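Local coordinates for protein chinitase A (Streptomyces coelicolor, PDB 3EBV) that probably acts as an endochitinase, hydrolysing chitin through its family 18 glycoside hydrolase catalytic domain, the part of the longer protein present here, at residues V199-A204 and C253-K257. Numbering follows the deposited sequence.
Sequences VDFLTA and CGSFK
A polar helix-to-loop contact on the outside of the family 18 TIM barrel: the N-terminal end of helix 199-210, which precedes strand 219-224, meets 253-257, an irregular segment of the loop that leads from helix 237-249 to strand 267-271. The two backbones come closest at D200 and F256, with CA atoms 5.6 Å apart. V199-A204 is regular alpha helix, with T203 N to V199 O at 3.0 Å and A204 N to D200 O at 2.8 Å. D200, chi1 m, reaches into the bend of the loop. D200 OD1 accepts a hydrogen bond from F256 N at 2.9 Å, nearly linear at 168°, and D200 OD2 one from S255 OG at 2.7 Å, with S255 in rotamer p. G254, at phi/psi -86/-146, packs close against the helix, its CA 3.4 Å from D200 OD1 and 3.8 Å from V199 CG1; an ideal CB would clash with D200 OD1 and V199 CG1, so the close approach depends on the missing side chain. One water joins the two segments: it donates to D200 OD1 and F256 O, both at 2.7 Å, and accepts from T203 OG1 at 2.7 Å and G254 N at 2.9 Å. F256, chi1 t, turns its ring toward the helix. A204 CB makes a CH-pi contact over one face, 3.9 Å from the F256 ring centroid, while T203 OG1 sits at the edge, 3.4 Å from F256 CD2. Y194 also touches this ring, and the C246-C253 disulfide ties the loop to helix 237-249. Both D200 oxygens bond directly to the loop, and OD1 also takes a hydrogen bond from the water, so one carboxylate holds the bend through neutral donors, without an intersegment salt bridge.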
loop_
_atom_site.group_PDB
_atom_site.type_symbol
_atom_site.label_atom_id
_atom_site.label_comp_id
_atom_site.label_asym_id
_atom_site.label_seq_id
_atom_site.Cartn_x
_atom_site.Cartn_y
_atom_site.Cartn_z
ATOM N N VAL A 199 -18.240 0.973 7.639
ATOM C CA VAL A 199 -17.983 -0.319 7.011
ATOM C C VAL A 199 -18.396 -0.271 5.526
ATOM O O VAL A 199 -17.701 -0.837 4.664
ATOM C CB VAL A 199 -18.705 -1.462 7.760
ATOM C CG1 VAL A 199 -20.152 -1.338 7.649
ATOM C CG2 VAL A 199 -18.301 -2.837 7.180
ATOM N N ASP A 200 -19.484 0.425 5.176
ATOM C CA ASP A 200 -19.978 0.450 3.798
ATOM C C ASP A 200 -19.006 1.162 2.843
ATOM O O ASP A 200 -18.915 0.824 1.669
ATOM C CB ASP A 200 -21.331 1.206 3.710
ATOM C CG ASP A 200 -22.538 0.392 4.167
ATOM O OD1 ASP A 200 -22.449 -0.847 4.318
ATOM O OD2 ASP A 200 -23.582 1.068 4.345
ATOM N N PHE A 201 -18.285 2.168 3.345
ATOM C CA PHE A 201 -17.281 2.827 2.472
ATOM C C PHE A 201 -16.246 1.796 2.055
ATOM O O PHE A 201 -15.820 1.790 0.888
ATOM C CB PHE A 201 -16.609 3.913 3.280
ATOM C CG PHE A 201 -15.792 4.922 2.476
ATOM C CD1 PHE A 201 -16.399 5.895 1.683
ATOM C CD2 PHE A 201 -14.397 4.908 2.592
ATOM C CE1 PHE A 201 -15.607 6.875 1.017
ATOM C CE2 PHE A 201 -13.616 5.892 1.919
ATOM C CZ PHE A 201 -14.188 6.850 1.161
ATOM N N LEU A 202 -15.841 0.934 2.982
ATOM C CA LEU A 202 -14.858 -0.099 2.645
ATOM C C LEU A 202 -15.420 -1.098 1.644
ATOM O O LEU A 202 -14.811 -1.408 0.621
ATOM C CB LEU A 202 -14.362 -0.820 3.906
ATOM C CG LEU A 202 -13.825 0.118 5.009
ATOM C CD1 LEU A 202 -13.313 -0.671 6.192
ATOM C CD2 LEU A 202 -12.707 1.037 4.456
ATOM N N THR A 203 -16.598 -1.650 1.965
ATOM C CA THR A 203 -17.102 -2.734 1.112
ATOM C C THR A 203 -17.603 -2.268 -0.245
ATOM O O THR A 203 -17.339 -2.939 -1.267
ATOM C CB THR A 203 -18.234 -3.529 1.851
ATOM O OG1 THR A 203 -19.289 -2.609 2.203
ATOM C CG2 THR A 203 -17.698 -4.165 3.122
ATOM N N ALA A 204 -18.337 -1.153 -0.272
ATOM C CA ALA A 204 -18.882 -0.646 -1.518
ATOM C C ALA A 204 -17.833 -0.119 -2.498
ATOM O O ALA A 204 -18.029 -0.192 -3.724
ATOM C CB ALA A 204 -19.976 0.394 -1.247
ATOM N N CYS A 253 -21.842 -7.570 7.186
ATOM C CA CYS A 253 -22.043 -6.426 6.287
ATOM C C CYS A 253 -22.827 -5.288 6.943
ATOM O O CYS A 253 -23.621 -5.490 7.890
ATOM C CB CYS A 253 -22.783 -6.841 5.003
ATOM S SG CYS A 253 -21.894 -8.098 4.036
ATOM N N GLY A 254 -22.598 -4.074 6.433
ATOM C CA GLY A 254 -23.443 -2.921 6.796
ATOM C C GLY A 254 -24.651 -2.903 5.860
ATOM O O GLY A 254 -25.158 -3.994 5.476
ATOM N N SER A 255 -25.164 -1.727 5.485
ATOM C CA SER A 255 -26.288 -1.696 4.527
ATOM C C SER A 255 -25.897 -2.248 3.147
ATOM O O SER A 255 -26.732 -2.751 2.360
ATOM C CB SER A 255 -26.882 -0.292 4.351
ATOM O OG SER A 255 -26.088 0.568 3.523
ATOM N N PHE A 256 -24.616 -2.081 2.781
ATOM C CA PHE A 256 -24.167 -2.531 1.469
ATOM C C PHE A 256 -23.805 -4.019 1.484
ATOM O O PHE A 256 -22.976 -4.457 2.278
ATOM C CB PHE A 256 -22.937 -1.746 0.972
ATOM C CG PHE A 256 -22.502 -2.250 -0.363
ATOM C CD1 PHE A 256 -23.299 -2.036 -1.510
ATOM C CD2 PHE A 256 -21.379 -3.068 -0.450
ATOM C CE1 PHE A 256 -22.946 -2.623 -2.753
ATOM C CE2 PHE A 256 -21.017 -3.623 -1.703
ATOM C CZ PHE A 256 -21.803 -3.410 -2.831
ATOM N N LYS A 257 -24.487 -4.743 0.599
ATOM C CA LYS A 257 -24.237 -6.185 0.454
ATOM C C LYS A 257 -23.641 -6.490 -0.912
ATOM O O LYS A 257 -24.286 -6.321 -1.943
ATOM C CB LYS A 257 -25.564 -6.952 0.629
ATOM C CG LYS A 257 -25.396 -8.493 0.396
ATOM C CD LYS A 257 -24.552 -9.102 1.502
ATOM C CE LYS A 257 -24.286 -10.622 1.303
ATOM N NZ LYS A 257 -23.329 -10.852 0.154
HETATM O O HOH W 1 -21.230 -3.281 4.028
#